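Local coordinates for tryptophanyl-tRNA synthetase (Cryptosporidium parvum Iowa II, PDB 3HV0), which probably joins tryptophan to its cognate tRNA at the expense of ATP, as a class I aminoacyl-tRNA synthetase, and holds bound tryptophan in this crystal, at residues Y76-R81 with A203-S208; I112-D117 with T152-N157; N138-I143 with D372-F377; A196-Q201 with D231-M236. One frame throughout, in Å; residues are numbered along the deposited sequence.

Interaction 1: residues Y76-R81 with A203-S208. With TRP (tryptophan), chain C.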
# COMPACT_ATOMS: atom_id res chain seq x y z
N TYR A 76 22.42 10.41 1.78
CA TYR A 76 21.28 11.02 2.49
C TYR A 76 20.92 10.33 3.78
O TYR A 76 21.27 9.17 4.00
CB TYR A 76 20.04 11.12 1.59
CG TYR A 76 19.23 9.86 1.32
CD1 TYR A 76 19.63 8.96 0.35
CD2 TYR A 76 18.01 9.63 1.96
CE1 TYR A 76 18.89 7.83 0.05
CE2 TYR A 76 17.26 8.49 1.67
CZ TYR A 76 17.69 7.59 0.70
OH TYR A 76 16.96 6.45 0.37
N LEU A 77 20.22 11.08 4.64
CA LEU A 77 19.78 10.57 5.94
C LEU A 77 18.31 10.20 5.84
O LEU A 77 17.58 10.81 5.12
CB LEU A 77 20.01 11.62 7.03
CG LEU A 77 21.45 12.11 7.22
CD1 LEU A 77 21.55 13.54 7.76
CD2 LEU A 77 22.23 11.15 8.10
N TYR A 78 17.89 9.18 6.57
CA TYR A 78 16.48 8.83 6.69
C TYR A 78 16.18 8.46 8.14
O TYR A 78 16.81 7.56 8.71
CB TYR A 78 16.11 7.69 5.74
CG TYR A 78 14.85 6.89 6.06
CD1 TYR A 78 13.67 7.50 6.44
CD2 TYR A 78 14.84 5.51 5.92
CE1 TYR A 78 12.54 6.76 6.70
CE2 TYR A 78 13.71 4.76 6.18
CZ TYR A 78 12.55 5.39 6.57
OH TYR A 78 11.42 4.62 6.84
N THR A 79 15.26 9.19 8.74
CA THR A 79 14.78 8.85 10.06
C THR A 79 13.27 9.00 10.08
O THR A 79 12.70 9.43 9.11
CB THR A 79 15.46 9.69 11.11
OG1 THR A 79 15.45 8.95 12.33
CG2 THR A 79 14.77 11.00 11.32
N GLY A 80 12.63 8.62 11.17
CA GLY A 80 11.15 8.64 11.22
C GLY A 80 10.54 8.76 12.59
O GLY A 80 11.26 8.82 13.58
N ARG A 81 9.21 8.80 12.63
CA ARG A 81 8.43 9.03 13.83
C ARG A 81 7.00 8.43 13.66
O ARG A 81 6.36 8.59 12.65
CB ARG A 81 8.43 10.53 14.12
CG ARG A 81 7.27 11.08 14.91
CD ARG A 81 7.20 10.57 16.35
NE ARG A 81 6.03 11.08 17.04
CZ ARG A 81 5.62 10.68 18.24
NH1 ARG A 81 6.30 9.75 18.90
NH2 ARG A 81 4.53 11.20 18.78
N ALA A 203 11.00 1.23 2.51
CA ALA A 203 11.10 1.86 1.19
C ALA A 203 11.88 3.19 1.11
O ALA A 203 12.53 3.45 0.09
CB ALA A 203 9.70 2.01 0.56
N PRO A 204 11.80 4.04 2.14
CA PRO A 204 12.57 5.27 2.05
C PRO A 204 14.08 5.08 2.23
O PRO A 204 14.85 6.01 1.93
CB PRO A 204 12.00 6.14 3.18
CG PRO A 204 10.64 5.56 3.48
CD PRO A 204 10.79 4.09 3.22
N ALA A 205 14.52 3.91 2.69
CA ALA A 205 15.98 3.65 2.74
C ALA A 205 16.59 3.40 1.33
O ALA A 205 17.78 3.11 1.22
CB ALA A 205 16.30 2.53 3.67
N PHE A 206 15.79 3.49 0.27
CA PHE A 206 16.32 3.41 -1.10
C PHE A 206 16.05 4.70 -1.83
O PHE A 206 14.92 5.19 -1.80
CB PHE A 206 15.66 2.30 -1.92
CG PHE A 206 15.83 0.93 -1.36
CD1 PHE A 206 17.09 0.42 -1.15
CD2 PHE A 206 14.74 0.12 -1.13
CE1 PHE A 206 17.26 -0.85 -0.65
CE2 PHE A 206 14.91 -1.16 -0.65
CZ PHE A 206 16.17 -1.64 -0.39
N SER A 207 17.06 5.20 -2.53
CA SER A 207 17.01 6.49 -3.19
C SER A 207 16.02 6.53 -4.33
O SER A 207 15.52 7.60 -4.67
CB SER A 207 18.40 6.87 -3.73
OG SER A 207 18.81 6.00 -4.76
N SER A 208 15.76 5.38 -4.95
CA SER A 208 14.71 5.30 -5.94
C SER A 208 13.40 5.90 -5.40
O SER A 208 12.66 6.55 -6.14
CB SER A 208 14.49 3.85 -6.43
OG SER A 208 14.01 3.00 -5.39
N TRP C . 7.87 3.18 13.15
CA TRP C . 8.81 4.14 13.81
C TRP C . 8.36 4.42 15.23
O TRP C . 7.17 4.21 15.56
CB TRP C . 8.97 5.45 13.02
CG TRP C . 9.96 5.37 11.89
CD1 TRP C . 9.69 5.29 10.54
CD2 TRP C . 11.40 5.38 11.99
NE1 TRP C . 10.85 5.25 9.82
CE2 TRP C . 11.91 5.29 10.69
CE3 TRP C . 12.29 5.46 13.06
CZ2 TRP C . 13.28 5.27 10.42
CZ3 TRP C . 13.64 5.44 12.80
CH2 TRP C . 14.13 5.34 11.48
OXT TRP C . 9.18 4.86 16.06
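The Tyr78 ring lies between Pro204 and the bound tryptophan. Pro204 CB sits over the centre of one face, 3.6 Å from the ring centroid, in a CH-pi contact. The opposite face carries CZ2 of the tryptophan, which is shifted toward the rim. Ala205 CB adds an apolar touch at Tyr78 CD2, 4.0 Å away. The neighbouring Tyr76 ring is met at its edge and in its plane by Pro204 O. That oxygen accepts a hydrogen bond from Tyr76 OH at 2.7 Å. The donor stands 33° out of the carbonyl plane. Ser207 CB packs against Tyr76 CE1 at 3.9 Å.

Tyr78 CG is anti to the backbone N, beside the carbonyl carbon (chi1 159°), and the ring that starts there lies between Pro204 and the tryptophan. Its hydroxyl accepts the indole N-H in a nearly straight bond, with TRP NE1 3.1 Å from Tyr78 OH and an angle of 163° at the hydrogen. Gln201 O and Gln113 OE1 both lie within bonding distance of that hydroxyl, which has one proton to offer the two carbonyl oxygens. The bond to the indole nitrogen would help tell tryptophan from a side chain without that N-H. Gly80 also lines the pocket, its CA 3.4 Å from TRP CD2.

The contact belongs to the Rossmann-type catalytic domain of class I synthetases. Strand 76-81 runs between the parallel strands 222-227 and 110-114. Helix 93-106 packs on Leu77, Thr79 and Arg81. Segment 203-208 leaves helix 192-202 and leads toward helix 211-214, passing Tyr76 and Tyr78.

Interaction 2: residues I112-D117 with T152-N157. With TRP (tryptophan), chain C.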
# COMPACT_ATOMS: atom_id res chain seq x y z
N ILE A 112 12.28 12.40 6.15
CA ILE A 112 11.64 12.06 7.43
C ILE A 112 10.18 11.53 7.24
O ILE A 112 9.33 12.22 6.71
CB ILE A 112 11.60 13.27 8.37
CG1 ILE A 112 13.01 13.87 8.57
CG2 ILE A 112 11.06 12.89 9.70
CD1 ILE A 112 13.07 15.09 9.49
N GLN A 113 9.89 10.32 7.73
CA GLN A 113 8.61 9.65 7.50
C GLN A 113 7.70 9.67 8.74
O GLN A 113 8.05 9.15 9.80
CB GLN A 113 8.84 8.20 7.08
CG GLN A 113 7.56 7.38 6.91
CD GLN A 113 7.82 5.90 6.58
OE1 GLN A 113 8.55 5.23 7.29
NE2 GLN A 113 7.23 5.41 5.50
N LEU A 114 6.54 10.30 8.62
CA LEU A 114 5.58 10.23 9.70
C LEU A 114 4.61 9.09 9.40
O LEU A 114 3.87 9.14 8.43
CB LEU A 114 4.91 11.57 9.88
CG LEU A 114 5.91 12.48 10.61
CD1 LEU A 114 6.16 13.80 9.89
CD2 LEU A 114 5.48 12.66 12.05
N THR A 115 4.64 8.04 10.21
CA THR A 115 3.94 6.81 9.90
C THR A 115 2.51 6.80 10.41
O THR A 115 2.14 5.95 11.22
CB THR A 115 4.71 5.56 10.43
OG1 THR A 115 4.68 5.50 11.87
CG2 THR A 115 6.12 5.61 9.98
N ASP A 116 1.66 7.69 9.89
CA ASP A 116 0.24 7.69 10.33
C ASP A 116 -0.51 6.39 10.00
O ASP A 116 -1.44 6.04 10.70
CB ASP A 116 -0.54 8.91 9.83
CG ASP A 116 -0.18 9.28 8.42
OD1 ASP A 116 -0.35 8.49 7.49
OD2 ASP A 116 0.30 10.38 8.19
N ASP A 117 -0.10 5.69 8.94
CA ASP A 117 -0.60 4.36 8.62
C ASP A 117 -0.27 3.30 9.67
O ASP A 117 -1.16 2.55 10.08
CB ASP A 117 -0.11 3.92 7.23
CG ASP A 117 1.41 4.09 7.04
OD1 ASP A 117 2.08 4.49 8.01
OD2 ASP A 117 1.91 3.82 5.93
N THR A 152 15.86 19.33 3.81
CA THR A 152 15.00 18.38 4.52
C THR A 152 13.66 18.21 3.85
O THR A 152 13.00 19.21 3.55
CB THR A 152 14.73 18.84 5.97
OG1 THR A 152 15.96 19.10 6.62
CG2 THR A 152 13.94 17.77 6.75
N PHE A 153 13.25 16.95 3.67
CA PHE A 153 11.94 16.62 3.13
C PHE A 153 11.17 15.77 4.13
O PHE A 153 11.57 14.66 4.46
CB PHE A 153 12.08 15.90 1.77
CG PHE A 153 10.79 15.33 1.26
CD1 PHE A 153 9.69 16.15 1.08
CD2 PHE A 153 10.65 13.98 1.00
CE1 PHE A 153 8.48 15.62 0.65
CE2 PHE A 153 9.43 13.45 0.55
CZ PHE A 153 8.36 14.29 0.37
N ILE A 154 10.06 16.30 4.62
CA ILE A 154 9.24 15.60 5.60
C ILE A 154 7.93 15.21 4.92
O ILE A 154 7.48 15.93 4.02
CB ILE A 154 8.96 16.48 6.84
CG1 ILE A 154 10.28 17.14 7.31
CG2 ILE A 154 8.25 15.67 7.96
CD1 ILE A 154 10.18 17.97 8.61
N PHE A 155 7.35 14.08 5.32
CA PHE A 155 6.14 13.60 4.70
C PHE A 155 5.40 12.57 5.56
O PHE A 155 6.01 11.84 6.36
CB PHE A 155 6.47 12.96 3.34
CG PHE A 155 7.33 11.72 3.43
CD1 PHE A 155 8.71 11.82 3.41
CD2 PHE A 155 6.74 10.46 3.53
CE1 PHE A 155 9.50 10.68 3.50
CE2 PHE A 155 7.52 9.33 3.63
CZ PHE A 155 8.90 9.44 3.62
N THR A 156 4.08 12.51 5.38
CA THR A 156 3.29 11.45 5.99
C THR A 156 3.06 10.34 4.97
O THR A 156 2.96 10.59 3.78
CB THR A 156 1.91 11.94 6.48
OG1 THR A 156 0.98 12.01 5.38
CG2 THR A 156 2.02 13.28 7.20
N ASN A 157 2.94 9.10 5.45
CA ASN A 157 2.67 8.00 4.55
C ASN A 157 1.33 8.18 3.82
O ASN A 157 1.22 7.82 2.66
CB ASN A 157 2.71 6.67 5.29
CG ASN A 157 4.11 6.19 5.56
OD1 ASN A 157 5.05 6.61 4.92
ND2 ASN A 157 4.25 5.32 6.54
N TRP C . 7.87 3.18 13.15
CA TRP C . 8.81 4.14 13.81
C TRP C . 8.36 4.42 15.23
O TRP C . 7.17 4.21 15.56
CB TRP C . 8.97 5.45 13.02
CG TRP C . 9.96 5.37 11.89
CD1 TRP C . 9.69 5.29 10.54
CD2 TRP C . 11.40 5.38 11.99
NE1 TRP C . 10.85 5.25 9.82
CE2 TRP C . 11.91 5.29 10.69
CE3 TRP C . 12.29 5.46 13.06
CZ2 TRP C . 13.28 5.27 10.42
CZ3 TRP C . 13.64 5.44 12.80
CH2 TRP C . 14.13 5.34 11.48
OXT TRP C . 9.18 4.86 16.06
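Asn157, the first residue of the helix that follows strand 152-156, has a side-chain amide gripped by Gln113 and Asp117. Gln113 NE2 gives a hydrogen bond to Asn157 OD1 at 2.6 Å. It arrives in the carbonyl plane, on a lone pair, although the two amide planes stand 86° apart. Asn157 ND2 in turn donates to Asp117 OD1 at 2.7 Å. This bond is almost straight (177°) and reaches the carboxylate oxygen on its syn side. A second bond, from Asn157 ND2 to Asp117 OD2, is weak.

The backbones form a parallel pair at the edge of the Rossmann-type sheet, with Ile112, Gln113 and Leu114 opposite Ile154, Phe155 and Thr156. The ladder includes Leu114 N to Phe155 O at 2.8 Å and ends with Asn157 N to Leu114 O at 3.1 Å. Phe155 lies on the Gln113 side of the sheet. With its CG between the backbone N and the carbonyl carbon (chi1 64°), its ring has Gln113 CA over one face. On the other side, Leu114 CD1 packs on Ile154 CG2 at 3.4 Å, and Ile112 lies alongside Ile154.

Gln113 NE2 also bonds to Val200 O. Asp117 OD2 is hydrogen-bonded to Tyr165 OH of the second subunit. Thr115 CG2 touches TRP CD1 at 3.6 Å. A polar chain thus runs through buried surroundings from the subunit interface to Tyr78, the residue that receives the indole N-H. Asn157 is its second-shell link, fixing Gln113 beside the tryptophan.

Interaction 3: residues N138-I143 with D372-F377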
# COMPACT_ATOMS: atom_id res chain seq x y z
N ASN A 138 3.11 16.75 15.25
CA ASN A 138 4.45 16.15 15.37
C ASN A 138 5.49 16.78 14.44
O ASN A 138 6.63 16.97 14.86
CB ASN A 138 4.39 14.65 15.13
CG ASN A 138 3.81 13.87 16.32
OD1 ASN A 138 3.97 12.66 16.39
ND2 ASN A 138 3.14 14.56 17.26
N MET A 139 5.11 17.11 13.20
CA MET A 139 6.01 17.80 12.27
C MET A 139 6.54 19.10 12.82
O MET A 139 7.71 19.43 12.62
CB MET A 139 5.33 18.13 10.94
CG MET A 139 4.95 16.94 10.11
SD MET A 139 4.56 17.33 8.40
CE MET A 139 5.71 18.68 8.12
N LYS A 140 5.67 19.85 13.48
CA LYS A 140 6.05 21.11 14.11
C LYS A 140 7.14 20.90 15.17
O LYS A 140 8.13 21.66 15.24
CB LYS A 140 4.84 21.80 14.76
CG LYS A 140 3.75 22.22 13.79
CD LYS A 140 2.51 22.73 14.52
CE LYS A 140 1.65 23.58 13.58
NZ LYS A 140 0.34 24.00 14.16
N ASP A 141 6.96 19.88 16.01
CA ASP A 141 7.98 19.53 16.98
C ASP A 141 9.26 19.13 16.25
O ASP A 141 10.35 19.41 16.71
CB ASP A 141 7.55 18.34 17.84
CG ASP A 141 6.33 18.60 18.68
OD1 ASP A 141 5.63 17.61 19.02
OD2 ASP A 141 6.06 19.77 19.02
N ILE A 142 9.11 18.41 15.14
CA ILE A 142 10.27 17.94 14.40
C ILE A 142 11.01 19.12 13.79
O ILE A 142 12.23 19.24 13.96
CB ILE A 142 9.90 16.87 13.35
CG1 ILE A 142 9.55 15.57 14.07
CG2 ILE A 142 11.07 16.63 12.38
CD1 ILE A 142 8.90 14.53 13.21
N ILE A 143 10.28 20.03 13.15
CA ILE A 143 10.89 21.23 12.53
C ILE A 143 11.51 22.14 13.59
O ILE A 143 12.52 22.82 13.34
CB ILE A 143 9.86 22.01 11.69
CG1 ILE A 143 9.42 21.19 10.48
CG2 ILE A 143 10.42 23.35 11.23
CD1 ILE A 143 8.09 21.59 9.92
N ASP A 372 2.86 27.62 6.37
CA ASP A 372 3.76 28.03 5.32
C ASP A 372 5.15 27.43 5.49
O ASP A 372 5.83 27.13 4.50
CB ASP A 372 3.89 29.54 5.25
CG ASP A 372 4.41 30.01 3.93
OD1 ASP A 372 3.82 29.58 2.90
OD2 ASP A 372 5.40 30.79 3.91
N VAL A 373 5.58 27.30 6.74
CA VAL A 373 6.86 26.69 7.04
C VAL A 373 6.76 25.21 6.78
O VAL A 373 7.63 24.62 6.14
CB VAL A 373 7.28 26.95 8.49
CG1 VAL A 373 8.46 26.08 8.84
CG2 VAL A 373 7.62 28.43 8.67
N ILE A 374 5.68 24.60 7.25
CA ILE A 374 5.43 23.18 7.02
C ILE A 374 5.53 22.88 5.53
O ILE A 374 6.27 21.99 5.15
CB ILE A 374 4.07 22.75 7.55
CG1 ILE A 374 4.11 22.70 9.08
CG2 ILE A 374 3.69 21.38 6.99
CD1 ILE A 374 2.77 22.55 9.74
N ALA A 375 4.83 23.67 4.72
CA ALA A 375 4.81 23.56 3.25
C ALA A 375 6.19 23.47 2.64
O ALA A 375 6.38 22.69 1.71
CB ALA A 375 4.04 24.73 2.64
N LYS A 376 7.15 24.24 3.12
CA LYS A 376 8.52 24.15 2.62
C LYS A 376 9.14 22.77 2.85
O LYS A 376 9.90 22.28 2.02
CB LYS A 376 9.41 25.23 3.26
CG LYS A 376 9.28 26.60 2.60
CD LYS A 376 9.93 27.68 3.43
CE LYS A 376 9.88 29.02 2.73
NZ LYS A 376 10.42 30.10 3.62
N PHE A 377 8.81 22.15 3.99
CA PHE A 377 9.37 20.86 4.37
C PHE A 377 8.63 19.73 3.66
O PHE A 377 9.20 18.70 3.27
CB PHE A 377 9.28 20.67 5.89
CG PHE A 377 10.33 21.40 6.66
CD1 PHE A 377 11.55 20.81 6.93
CD2 PHE A 377 10.09 22.66 7.15
CE1 PHE A 377 12.51 21.47 7.66
CE2 PHE A 377 11.06 23.33 7.88
CZ PHE A 377 12.27 22.72 8.13
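Segments 138-143 and 372-377, on helices 128-143 and 371-378, cross at 79°, their axes 10.8 Å apart. The contact joins a helix of the Rossmann-type catalytic domain to a short helix near the C-terminal end of the chain. Apolar side chains carry it.

Ile143 and Phe377 form its centre. Ile143 CG1 stands over the middle of one face of the Phe377 ring, 3.7 Å from the centroid, in a CH-pi contact. The other branch, CG2, comes within 3.4 Å of Phe377 CE2. Ile143 CD1 lies near Phe377 CD2, so the isoleucine spreads across the ring with three carbons. Val373 CG1 meets Ile143 CG2 from one turn earlier in the second helix, at 4.1 Å.

Ile374 faces the earlier turn of helix 128-143. Its CD1 lies by Lys140 CE, which belongs to the aliphatic part of an extended chain.

Strand 152-156 runs close to both helices. Ile154 touches Met139, Ile143 and Phe377 with its side chain, and its backbone is hydrogen-bonded to that of Phe377. The C-terminal helix is therefore held to the edge strand as well as to helix 128-143. Asp141, on the same helix, makes a salt bridge to Arg366.

Met139 bends at its last torsion (chi3 34°), and its terminal CE comes to 3.6 Å from Ile374 CG2.

Interaction 4: residues A196-Q201 with D231-M236. With TRP (tryptophan), chain C.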
# COMPACT_ATOMS: atom_id res chain seq x y z
N ALA A 196 1.80 -6.02 6.20
CA ALA A 196 2.03 -5.14 5.03
C ALA A 196 2.87 -3.88 5.29
O ALA A 196 3.30 -3.25 4.32
CB ALA A 196 0.70 -4.73 4.39
N PHE A 197 3.07 -3.50 6.55
CA PHE A 197 3.70 -2.22 6.88
C PHE A 197 5.24 -2.18 6.81
O PHE A 197 5.81 -1.16 6.44
CB PHE A 197 3.25 -1.66 8.25
CG PHE A 197 4.04 -0.43 8.65
CD1 PHE A 197 3.85 0.76 7.96
CD2 PHE A 197 5.06 -0.50 9.60
CE1 PHE A 197 4.64 1.88 8.25
CE2 PHE A 197 5.85 0.61 9.89
CZ PHE A 197 5.64 1.79 9.21
N PRO A 198 5.93 -3.26 7.18
CA PRO A 198 7.38 -3.19 7.14
C PRO A 198 7.97 -2.67 5.82
O PRO A 198 8.93 -1.86 5.83
CB PRO A 198 7.78 -4.63 7.39
CG PRO A 198 6.74 -5.15 8.28
CD PRO A 198 5.47 -4.49 7.85
N ALA A 199 7.39 -3.08 4.70
CA ALA A 199 7.86 -2.58 3.39
C ALA A 199 7.70 -1.07 3.28
O ALA A 199 8.54 -0.38 2.70
CB ALA A 199 7.16 -3.26 2.26
N VAL A 200 6.62 -0.54 3.86
CA VAL A 200 6.39 0.92 3.87
C VAL A 200 7.49 1.66 4.60
O VAL A 200 7.93 2.71 4.15
CB VAL A 200 5.02 1.28 4.47
CG1 VAL A 200 4.77 2.78 4.42
CG2 VAL A 200 3.93 0.55 3.74
N GLN A 201 7.97 1.09 5.71
CA GLN A 201 9.06 1.71 6.45
C GLN A 201 10.41 1.48 5.82
O GLN A 201 11.31 2.28 5.99
CB GLN A 201 9.13 1.19 7.86
CG GLN A 201 10.19 1.88 8.68
CD GLN A 201 9.88 1.98 10.12
OE1 GLN A 201 10.78 1.98 10.93
NE2 GLN A 201 8.62 2.05 10.45
N ASP A 231 15.67 -1.64 14.47
CA ASP A 231 16.58 -2.46 13.67
C ASP A 231 15.97 -3.53 12.73
O ASP A 231 16.46 -3.68 11.60
CB ASP A 231 17.60 -3.14 14.58
CG ASP A 231 18.71 -3.82 13.79
OD1 ASP A 231 19.35 -3.12 12.96
OD2 ASP A 231 18.93 -5.04 14.01
N PRO A 232 14.94 -4.28 13.19
CA PRO A 232 14.29 -5.32 12.36
C PRO A 232 13.90 -4.90 10.95
O PRO A 232 14.09 -5.66 10.02
CB PRO A 232 13.02 -5.65 13.16
CG PRO A 232 13.44 -5.49 14.57
CD PRO A 232 14.45 -4.35 14.58
N TYR A 233 13.33 -3.70 10.80
CA TYR A 233 12.93 -3.21 9.48
C TYR A 233 14.13 -3.09 8.55
O TYR A 233 14.02 -3.36 7.38
CB TYR A 233 12.25 -1.83 9.56
CG TYR A 233 10.98 -1.80 10.39
CD1 TYR A 233 11.01 -1.41 11.72
CD2 TYR A 233 9.76 -2.16 9.83
CE1 TYR A 233 9.86 -1.38 12.49
CE2 TYR A 233 8.60 -2.16 10.59
CZ TYR A 233 8.65 -1.76 11.92
OH TYR A 233 7.50 -1.72 12.68
N PHE A 234 15.27 -2.67 9.09
CA PHE A 234 16.45 -2.38 8.27
C PHE A 234 17.41 -3.58 8.19
O PHE A 234 18.32 -3.61 7.36
CB PHE A 234 17.13 -1.10 8.79
CG PHE A 234 16.18 0.07 8.88
CD1 PHE A 234 15.57 0.55 7.73
CD2 PHE A 234 15.85 0.65 10.10
CE1 PHE A 234 14.66 1.60 7.79
CE2 PHE A 234 14.98 1.70 10.17
CZ PHE A 234 14.37 2.17 9.01
N ARG A 235 17.20 -4.57 9.05
CA ARG A 235 17.81 -5.88 8.84
C ARG A 235 17.17 -6.47 7.59
O ARG A 235 17.86 -6.93 6.70
CB ARG A 235 17.55 -6.79 10.05
CG ARG A 235 18.69 -7.71 10.40
CD ARG A 235 18.46 -8.33 11.77
NE ARG A 235 17.57 -9.50 11.69
CZ ARG A 235 16.58 -9.79 12.54
NH1 ARG A 235 16.30 -8.99 13.59
NH2 ARG A 235 15.86 -10.90 12.34
N MET A 236 15.84 -6.42 7.53
CA MET A 236 15.08 -6.98 6.41
C MET A 236 15.43 -6.30 5.07
O MET A 236 15.76 -6.97 4.09
CB MET A 236 13.58 -6.82 6.70
CG MET A 236 12.66 -7.21 5.55
SD MET A 236 11.10 -6.35 5.69
CE MET A 236 11.64 -4.64 5.51
N TRP C . 7.87 3.18 13.15
CA TRP C . 8.81 4.14 13.81
C TRP C . 8.36 4.42 15.23
O TRP C . 7.17 4.21 15.56
CB TRP C . 8.97 5.45 13.02
CG TRP C . 9.96 5.37 11.89
CD1 TRP C . 9.69 5.29 10.54
CD2 TRP C . 11.40 5.38 11.99
NE1 TRP C . 10.85 5.25 9.82
CE2 TRP C . 11.91 5.29 10.69
CE3 TRP C . 12.29 5.46 13.06
CZ2 TRP C . 13.28 5.27 10.42
CZ3 TRP C . 13.64 5.44 12.80
CH2 TRP C . 14.13 5.34 11.48
OXT TRP C . 9.18 4.86 16.06
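The amide of Gln201 stacks on the Tyr233 ring, with the two planes only 18° apart. The side chains cross at about a right angle, and the end of the amide lies over one face of the ring, toward its rim. The amide also reaches the bound tryptophan, so Tyr233 backs a residue of the tryptophan pocket.

Both helices belong to the Rossmann-type catalytic domain. Segments 196-201 and 231-236 cross at -79°, with axes 9.5 Å apart. Helix 192-202 is kinked around Pro198, which has no N-H to give to the turn before. Pro198 CA sits at the edge of the Tyr233 ring, 3.7 Å from CD2. The Phe197 ring meets Tyr233 obliquely, with the planes at 79° and Phe197 CE2 4.0 Å from Tyr233 CE2. Met236 SD lies 4.1 Å from Pro198 CB.

Phe184 of helix 177-184 packs on both Pro198 and Tyr233. Ala196 and Val200 touch the second subunit.

Next to Tyr233, Phe234 lines the pocket directly. Its CZ lies 3.6 Å from TRP CZ2, which approaches the ring at its edge.

Interactions 1, 2 and 4 each touch the bound tryptophan and supply part of its pocket. Their centres are 10 to 15 Å apart. Interactions 1 and 2 share the sheet through the neighbouring strands 76-81 and 110-114. Interaction 4 adds helices 192-202 and 231-240. Along the chain, interaction 2 closes before interaction 4 opens, while interactions 1 and 4 alternate. Interaction 3 lies outside the pocket, its centre 11 Å from that of interaction 2 and 25 Å from that of interaction 4. It brings the C-terminal helix back to edge strand 152-156. Interactions 2 and 4 also reach the second subunit, so pocket and dimer interface are built from adjoining parts.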